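Local coordinates for protein major pepsin inhibitor 3 (Ascaris suum, PDB 1F32) that inhibits the aspartic protease pepsin as a secreted, disulfide-bonded inhibitor of the I33 family, at residues A[18-30]-A[80-92]. Numbering follows the deposited sequence.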
ATOM      1  N   ASN A  18     -11.269  -8.460 -10.140  1.00 15.96           N
ATOM      2  CA  ASN A  18     -11.923  -7.280  -9.560  1.00 16.60           C
ATOM      3  C   ASN A  18     -11.171  -6.669  -8.390  1.00 17.14           C
ATOM      4  O   ASN A  18     -11.538  -5.592  -7.915  1.00 15.47           O
ATOM      5  CB  ASN A  18     -13.342  -7.601  -9.065  1.00 16.78           C
ATOM      6  CG  ASN A  18     -14.299  -7.925 -10.190  1.00 18.84           C
ATOM      7  OD1 ASN A  18     -15.470  -8.256  -9.955  1.00 21.13           O
ATOM      8  ND2 ASN A  18     -13.816  -7.833 -11.412  1.00 14.56           N
ATOM      9  N   GLN A  19     -10.149  -7.361  -7.905  1.00 15.67           N
ATOM     10  CA  GLN A  19      -9.383  -6.858  -6.773  1.00 17.58           C
ATOM     11  C   GLN A  19      -8.277  -5.917  -7.197  1.00 15.67           C
ATOM     12  O   GLN A  19      -7.376  -6.310  -7.944  1.00 17.32           O
ATOM     13  CB  GLN A  19      -8.760  -8.027  -5.995  1.00 16.67           C
ATOM     14  CG  GLN A  19      -8.000  -7.604  -4.757  1.00 18.97           C
ATOM     15  CD  GLN A  19      -8.912  -7.067  -3.676  1.00 20.76           C
ATOM     16  OE1 GLN A  19      -9.793  -7.775  -3.188  1.00 24.52           O
ATOM     17  NE2 GLN A  19      -8.708  -5.816  -3.294  1.00 19.67           N
ATOM     18  N   VAL A  20      -8.342  -4.674  -6.726  1.00 14.58           N
ATOM     19  CA  VAL A  20      -7.296  -3.719  -7.018  1.00 13.52           C
ATOM     20  C   VAL A  20      -6.168  -3.946  -6.020  1.00 14.91           C
ATOM     21  O   VAL A  20      -6.389  -4.004  -4.811  1.00 14.26           O
ATOM     22  CB  VAL A  20      -7.772  -2.246  -6.872  1.00 11.38           C
ATOM     23  CG1 VAL A  20      -6.643  -1.299  -7.288  1.00 13.97           C
ATOM     24  CG2 VAL A  20      -9.027  -1.997  -7.733  1.00 12.90           C
ATOM     25  N   PHE A  21      -4.955  -4.098  -6.537  1.00 15.32           N
ATOM     26  CA  PHE A  21      -3.780  -4.287  -5.702  1.00 16.99           C
ATOM     27  C   PHE A  21      -2.857  -3.086  -5.850  1.00 17.48           C
ATOM     28  O   PHE A  21      -2.560  -2.654  -6.963  1.00 17.12           O
ATOM     29  CB  PHE A  21      -3.024  -5.546  -6.117  1.00 19.60           C
ATOM     30  CG  PHE A  21      -3.668  -6.812  -5.656  1.00 20.58           C
ATOM     31  CD1 PHE A  21      -3.465  -7.275  -4.359  1.00 20.10           C
ATOM     32  CD2 PHE A  21      -4.473  -7.548  -6.521  1.00 20.94           C
ATOM     33  CE1 PHE A  21      -4.054  -8.462  -3.928  1.00 21.39           C
ATOM     34  CE2 PHE A  21      -5.065  -8.727  -6.101  1.00 22.84           C
ATOM     35  CZ  PHE A  21      -4.854  -9.186  -4.804  1.00 21.22           C
ATOM     36  N   VAL A  22      -2.443  -2.530  -4.720  1.00 15.79           N
ATOM     37  CA  VAL A  22      -1.507  -1.412  -4.709  1.00 16.07           C
ATOM     38  C   VAL A  22      -0.367  -1.856  -3.788  1.00 16.48           C
ATOM     39  O   VAL A  22      -0.608  -2.259  -2.642  1.00 17.43           O
ATOM     40  CB  VAL A  22      -2.164  -0.149  -4.156  1.00 16.36           C
ATOM     41  CG1 VAL A  22      -1.181   1.011  -4.174  1.00 12.95           C
ATOM     42  CG2 VAL A  22      -3.403   0.174  -4.984  1.00 16.01           C
ATOM     43  N   ALA A  23       0.862  -1.807  -4.298  1.00 17.16           N
ATOM     44  CA  ALA A  23       2.021  -2.232  -3.519  1.00 18.46           C
ATOM     45  C   ALA A  23       1.768  -3.655  -3.033  1.00 19.09           C
ATOM     46  O   ALA A  23       2.165  -4.030  -1.927  1.00 19.72           O
ATOM     47  CB  ALA A  23       2.230  -1.293  -2.333  1.00 19.32           C
ATOM     48  N   ASN A  24       1.089  -4.443  -3.865  1.00 18.78           N
ATOM     49  CA  ASN A  24       0.767  -5.834  -3.554  1.00 21.15           C
ATOM     50  C   ASN A  24      -0.251  -6.023  -2.443  1.00 19.96           C
ATOM     51  O   ASN A  24      -0.454  -7.144  -1.966  1.00 19.63           O
ATOM     52  CB  ASN A  24       2.040  -6.611  -3.195  1.00 25.99           C
ATOM     53  CG  ASN A  24       2.922  -6.868  -4.392  1.00 31.49           C
ATOM     54  OD1 ASN A  24       4.154  -6.831  -4.288  1.00 35.87           O
ATOM     55  ND2 ASN A  24       2.305  -7.154  -5.536  1.00 33.81           N
ATOM     56  N   LEU A  25      -0.900  -4.941  -2.029  1.00 14.96           N
ATOM     57  CA  LEU A  25      -1.910  -5.024  -0.977  1.00 16.07           C
ATOM     58  C   LEU A  25      -3.309  -4.844  -1.594  1.00 18.04           C
ATOM     59  O   LEU A  25      -3.486  -4.044  -2.519  1.00 19.69           O
ATOM     60  CB  LEU A  25      -1.628  -3.954   0.087  1.00 15.01           C
ATOM     61  CG  LEU A  25      -0.286  -4.164   0.802  1.00 16.61           C
ATOM     62  CD1 LEU A  25      -0.043  -3.043   1.781  1.00 18.50           C
ATOM     63  CD2 LEU A  25      -0.300  -5.506   1.530  1.00 18.25           C
ATOM     64  N   PRO A  26      -4.314  -5.593  -1.100  1.00 18.17           N
ATOM     65  CA  PRO A  26      -5.688  -5.503  -1.615  1.00 17.03           C
ATOM     66  C   PRO A  26      -6.363  -4.204  -1.171  1.00 18.01           C
ATOM     67  O   PRO A  26      -7.053  -4.149  -0.155  1.00 13.92           O
ATOM     68  CB  PRO A  26      -6.350  -6.751  -1.040  1.00 18.92           C
ATOM     69  CG  PRO A  26      -5.639  -6.928   0.263  1.00 18.70           C
ATOM     70  CD  PRO A  26      -4.202  -6.670  -0.093  1.00 16.60           C
ATOM     71  N   TRP A  27      -6.164  -3.173  -1.977  1.00 16.00           N
ATOM     72  CA  TRP A  27      -6.667  -1.834  -1.709  1.00 15.98           C
ATOM     73  C   TRP A  27      -8.189  -1.683  -1.719  1.00 14.89           C
ATOM     74  O   TRP A  27      -8.779  -1.210  -0.745  1.00 16.45           O
ATOM     75  CB  TRP A  27      -6.032  -0.874  -2.727  1.00 15.52           C
ATOM     76  CG  TRP A  27      -6.297   0.537  -2.466  1.00 17.44           C
ATOM     77  CD1 TRP A  27      -7.056   1.385  -3.221  1.00 18.42           C
ATOM     78  CD2 TRP A  27      -5.843   1.286  -1.345  1.00 20.71           C
ATOM     79  NE1 TRP A  27      -7.104   2.628  -2.630  1.00 20.83           N
ATOM     80  CE2 TRP A  27      -6.364   2.590  -1.474  1.00 21.78           C
ATOM     81  CE3 TRP A  27      -5.043   0.980  -0.231  1.00 19.75           C
ATOM     82  CZ2 TRP A  27      -6.109   3.595  -0.530  1.00 21.92           C
ATOM     83  CZ3 TRP A  27      -4.792   1.974   0.702  1.00 20.93           C
ATOM     84  CH2 TRP A  27      -5.324   3.266   0.545  1.00 21.55           C
ATOM     85  N   THR A  28      -8.814  -2.056  -2.828  1.00 15.91           N
ATOM     86  CA  THR A  28     -10.258  -1.950  -2.951  1.00 15.03           C
ATOM     87  C   THR A  28     -10.712  -2.918  -4.034  1.00 16.82           C
ATOM     88  O   THR A  28      -9.889  -3.437  -4.808  1.00 16.24           O
ATOM     89  CB  THR A  28     -10.682  -0.509  -3.329  1.00 16.88           C
ATOM     90  OG1 THR A  28     -12.098  -0.367  -3.136  1.00 15.57           O
ATOM     91  CG2 THR A  28     -10.376  -0.226  -4.785  1.00 17.01           C
ATOM     92  N   MET A  29     -12.014  -3.193  -4.082  1.00 17.25           N
ATOM     93  CA  MET A  29     -12.527  -4.110  -5.082  1.00 16.79           C
ATOM     94  C   MET A  29     -13.534  -3.382  -5.963  1.00 17.72           C
ATOM     95  O   MET A  29     -14.368  -2.616  -5.477  1.00 17.04           O
ATOM     96  CB  MET A  29     -13.171  -5.320  -4.398  1.00 20.39           C
ATOM     97  CG  MET A  29     -13.262  -6.543  -5.266  1.00 25.45           C
ATOM     98  SD  MET A  29     -13.998  -7.938  -4.380  1.00 29.59           S
ATOM     99  CE  MET A  29     -15.366  -8.124  -5.240  1.00 23.28           C
ATOM    100  N   LEU A  30     -13.438  -3.620  -7.262  1.00 15.55           N
ATOM    101  CA  LEU A  30     -14.308  -2.985  -8.246  1.00 15.12           C
ATOM    102  C   LEU A  30     -15.676  -3.646  -8.378  1.00 15.99           C
ATOM    103  O   LEU A  30     -15.801  -4.867  -8.263  1.00 14.55           O
ATOM    104  CB  LEU A  30     -13.608  -2.985  -9.604  1.00 15.44           C
ATOM    105  CG  LEU A  30     -12.204  -2.369  -9.591  1.00 14.55           C
ATOM    106  CD1 LEU A  30     -11.675  -2.332 -11.001  1.00 16.31           C
ATOM    107  CD2 LEU A  30     -12.246  -0.973  -8.981  1.00 17.57           C
ATOM    108  N   SER A  80       1.617  -3.763   7.735  1.00 18.95           N
ATOM    109  CA  SER A  80       1.896  -2.578   6.932  1.00 19.49           C
ATOM    110  C   SER A  80       0.719  -1.609   6.911  1.00 18.61           C
ATOM    111  O   SER A  80      -0.445  -2.000   7.053  1.00 16.99           O
ATOM    112  CB  SER A  80       2.213  -2.961   5.474  1.00 22.05           C
ATOM    113  OG  SER A  80       3.362  -3.788   5.365  1.00 22.02           O
ATOM    114  N   VAL A  81       1.043  -0.337   6.730  1.00 19.16           N
ATOM    115  CA  VAL A  81       0.044   0.713   6.622  1.00 17.19           C
ATOM    116  C   VAL A  81       0.264   1.332   5.241  1.00 16.02           C
ATOM    117  O   VAL A  81       1.387   1.678   4.868  1.00 16.66           O
ATOM    118  CB  VAL A  81       0.240   1.809   7.694  1.00 16.58           C
ATOM    119  CG1 VAL A  81      -0.803   2.914   7.506  1.00 19.21           C
ATOM    120  CG2 VAL A  81       0.139   1.207   9.080  1.00 17.49           C
ATOM    121  N   LEU A  82      -0.809   1.449   4.472  1.00 16.56           N
ATOM    122  CA  LEU A  82      -0.732   2.051   3.151  1.00 18.86           C
ATOM    123  C   LEU A  82      -1.852   3.078   3.156  1.00 20.03           C
ATOM    124  O   LEU A  82      -3.021   2.740   3.391  1.00 20.05           O
ATOM    125  CB  LEU A  82      -0.962   1.007   2.061  1.00 17.88           C
ATOM    126  CG  LEU A  82      -0.971   1.540   0.624  1.00 16.66           C
ATOM    127  CD1 LEU A  82       0.413   2.012   0.240  1.00 19.58           C
ATOM    128  CD2 LEU A  82      -1.437   0.431  -0.321  1.00 19.99           C
ATOM    129  N   GLY A  83      -1.490   4.329   2.904  1.00 21.87           N
ATOM    130  CA  GLY A  83      -2.476   5.384   2.934  1.00 24.87           C
ATOM    131  C   GLY A  83      -2.932   5.397   4.375  1.00 27.55           C
ATOM    132  O   GLY A  83      -2.127   5.455   5.302  1.00 31.07           O
ATOM    133  N   ASN A  84      -4.226   5.338   4.595  1.00 28.28           N
ATOM    134  CA  ASN A  84      -4.660   5.323   5.970  1.00 27.15           C
ATOM    135  C   ASN A  84      -5.388   4.017   6.217  1.00 22.78           C
ATOM    136  O   ASN A  84      -6.414   3.988   6.876  1.00 22.27           O
ATOM    137  CB  ASN A  84      -5.539   6.545   6.261  1.00 31.32           C
ATOM    138  CG  ASN A  84      -4.778   7.854   6.089  1.00 36.01           C
ATOM    139  OD1 ASN A  84      -3.661   8.009   6.595  1.00 36.80           O
ATOM    140  ND2 ASN A  84      -5.380   8.803   5.370  1.00 40.09           N
ATOM    141  N   LYS A  85      -4.829   2.935   5.669  1.00 19.80           N
ATOM    142  CA  LYS A  85      -5.420   1.603   5.814  1.00 18.34           C
ATOM    143  C   LYS A  85      -4.394   0.621   6.372  1.00 16.30           C
ATOM    144  O   LYS A  85      -3.226   0.663   6.011  1.00 14.28           O
ATOM    145  CB  LYS A  85      -5.956   1.112   4.467  1.00 18.27           C
ATOM    146  CG  LYS A  85      -7.088   1.989   3.881  1.00 21.39           C
ATOM    147  CD  LYS A  85      -7.625   1.396   2.570  1.00 24.27           C
ATOM    148  CE  LYS A  85      -8.639   2.300   1.859  1.00 27.57           C
ATOM    149  NZ  LYS A  85      -9.265   1.621   0.645  1.00 27.22           N
ATOM    150  N   LEU A  86      -4.851  -0.267   7.253  1.00 15.85           N
ATOM    151  CA  LEU A  86      -3.995  -1.262   7.903  1.00 16.25           C
ATOM    152  C   LEU A  86      -4.150  -2.648   7.285  1.00 16.67           C
ATOM    153  O   LEU A  86      -5.275  -3.095   7.022  1.00 17.06           O
ATOM    154  CB  LEU A  86      -4.343  -1.344   9.401  1.00 18.81           C
ATOM    155  CG  LEU A  86      -3.779  -2.545  10.178  1.00 18.72           C
ATOM    156  CD1 LEU A  86      -2.267  -2.434  10.226  1.00 18.31           C
ATOM    157  CD2 LEU A  86      -4.354  -2.583  11.610  1.00 16.68           C
ATOM    158  N   PHE A  87      -3.016  -3.314   7.059  1.00 15.58           N
ATOM    159  CA  PHE A  87      -2.988  -4.658   6.482  1.00 17.39           C
ATOM    160  C   PHE A  87      -2.109  -5.594   7.307  1.00 18.95           C
ATOM    161  O   PHE A  87      -0.974  -5.250   7.643  1.00 18.25           O
ATOM    162  CB  PHE A  87      -2.421  -4.631   5.061  1.00 17.78           C
ATOM    163  CG  PHE A  87      -3.182  -3.746   4.114  1.00 16.97           C
ATOM    164  CD1 PHE A  87      -2.983  -2.361   4.110  1.00 16.59           C
ATOM    165  CD2 PHE A  87      -4.127  -4.292   3.255  1.00 18.26           C
ATOM    166  CE1 PHE A  87      -3.731  -1.540   3.262  1.00 17.03           C
ATOM    167  CE2 PHE A  87      -4.883  -3.477   2.399  1.00 19.31           C
ATOM    168  CZ  PHE A  87      -4.689  -2.103   2.403  1.00 17.30           C
ATOM    169  N   ILE A  88      -2.633  -6.781   7.608  1.00 20.07           N
ATOM    170  CA  ILE A  88      -1.872  -7.800   8.336  1.00 21.16           C
ATOM    171  C   ILE A  88      -1.920  -9.069   7.466  1.00 24.46           C
ATOM    172  O   ILE A  88      -2.993  -9.473   7.005  1.00 25.64           O
ATOM    173  CB  ILE A  88      -2.475  -8.042   9.725  1.00 22.07           C
ATOM    174  CG1 ILE A  88      -2.244  -6.799  10.596  1.00 22.84           C
ATOM    175  CG2 ILE A  88      -1.859  -9.292  10.358  1.00 22.25           C
ATOM    176  CD1 ILE A  88      -2.973  -6.818  11.934  1.00 20.17           C
ATOM    177  N   ASP A  89      -0.761  -9.675   7.209  1.00 25.17           N
ATOM    178  CA  ASP A  89      -0.698 -10.863   6.357  1.00 28.05           C
ATOM    179  C   ASP A  89      -1.337 -10.558   4.997  1.00 27.73           C
ATOM    180  O   ASP A  89      -2.058 -11.386   4.430  1.00 27.52           O
ATOM    181  CB  ASP A  89      -1.427 -12.041   7.006  1.00 32.21           C
ATOM    182  CG  ASP A  89      -0.613 -12.694   8.102  1.00 37.10           C
ATOM    183  OD1 ASP A  89       0.545 -13.073   7.824  1.00 38.35           O
ATOM    184  OD2 ASP A  89      -1.131 -12.837   9.233  1.00 41.39           O
ATOM    185  N   GLN A  90      -1.067  -9.357   4.492  1.00 26.57           N
ATOM    186  CA  GLN A  90      -1.591  -8.888   3.213  1.00 26.14           C
ATOM    187  C   GLN A  90      -3.104  -8.843   3.101  1.00 25.03           C
ATOM    188  O   GLN A  90      -3.652  -8.993   2.006  1.00 24.17           O
ATOM    189  CB  GLN A  90      -1.031  -9.721   2.061  1.00 29.67           C
ATOM    190  CG  GLN A  90       0.248  -9.168   1.465  1.00 34.99           C
ATOM    191  CD  GLN A  90       1.486  -9.639   2.183  1.00 39.06           C
ATOM    192  OE1 GLN A  90       1.740  -9.268   3.331  1.00 42.09           O
ATOM    193  NE2 GLN A  90       2.272 -10.473   1.507  1.00 40.01           N
ATOM    194  N   LYS A  91      -3.777  -8.611   4.227  1.00 23.36           N
ATOM    195  CA  LYS A  91      -5.235  -8.535   4.255  1.00 21.89           C
ATOM    196  C   LYS A  91      -5.693  -7.264   4.966  1.00 20.27           C
ATOM    197  O   LYS A  91      -5.174  -6.916   6.023  1.00 19.22           O
ATOM    198  CB  LYS A  91      -5.816  -9.742   4.982  1.00 23.41           C
ATOM    199  CG  LYS A  91      -5.478 -11.068   4.339  1.00 27.55           C
ATOM    200  CD  LYS A  91      -5.806 -12.190   5.301  1.00 29.48           C
ATOM    201  CE  LYS A  91      -5.430 -13.552   4.740  1.00 32.93           C
ATOM    202  NZ  LYS A  91      -5.734 -14.604   5.759  1.00 32.38           N
ATOM    203  N   TYR A  92      -6.660  -6.570   4.380  1.00 18.80           N
ATOM    204  CA  TYR A  92      -7.171  -5.342   4.985  1.00 19.25           C
ATOM    205  C   TYR A  92      -7.775  -5.635   6.347  1.00 20.44           C
ATOM    206  O   TYR A  92      -8.541  -6.584   6.490  1.00 20.50           O
ATOM    207  CB  TYR A  92      -8.251  -4.725   4.094  1.00 16.46           C
ATOM    208  CG  TYR A  92      -8.984  -3.554   4.717  1.00 19.49           C
ATOM    209  CD1 TYR A  92      -8.385  -2.292   4.813  1.00 18.68           C
ATOM    210  CD2 TYR A  92     -10.300  -3.697   5.167  1.00 20.44           C
ATOM    211  CE1 TYR A  92      -9.091  -1.204   5.335  1.00 20.22           C
ATOM    212  CE2 TYR A  92     -11.007  -2.619   5.686  1.00 21.46           C
ATOM    213  CZ  TYR A  92     -10.404  -1.379   5.767  1.00 20.93           C
ATOM    214  OH  TYR A  92     -11.121  -0.312   6.253  1.00 20.40           O
TER
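Lys85 lies across one face of the Trp27 indole, and this cation-pi pair carries the polar side of the contact. The lysine runs extended beyond CG, so its methylenes cross the Trp27 six-membered ring before the ammonium reaches it: Lys85 CD sits 3.7 Å from the ring centroid as a CH-pi contact, and Lys85 NZ 3.9 Å from it, 17° off the normal. The same NZ gives a weak hydrogen bond to the backbone O of Trp27, 3.2 Å away; the Lys85 side chain also touches Asp95 of strand 91-95. Although the Trp27 side chain sets out away from the 80-92 segment, CG is anti to the backbone N (chi1 -172°), beside the carbonyl carbon, and from there the indole extends back toward 80-92.

The apolar part centres on Leu25 and Phe87. Leu25 CB stands over the middle of the Phe87 face, 4.0 Å from the centroid; Leu25 CD1 lies over the same face, toward Phe87 CD1 and CG, and CD2 rests on Gln90 CG. Leu82 CD2 packs against Trp27 CE3 and Val22 CG1, and Met73 of strand 72-76 touches both Leu25 and Leu82.

Carbonyl oxygens meet C-H groups at three points: Leu82 O lies 3.3 Å from Trp27 CZ3 at the indole edge, Pro26 O 3.4 Å from Phe87 CE2 in the ring plane, and Gln90 O against Pro26 CD.

Two hairpins with type I' turns, Val22-Leu25 and Ile88-Lys91, thus join the three- and five-stranded sheets through side chains, their backbones nearest at Leu25 and Gln90. The joint is largely apolar, the lysine charge probably steadied by the indole face and, weakly, by the Trp27 carbonyl.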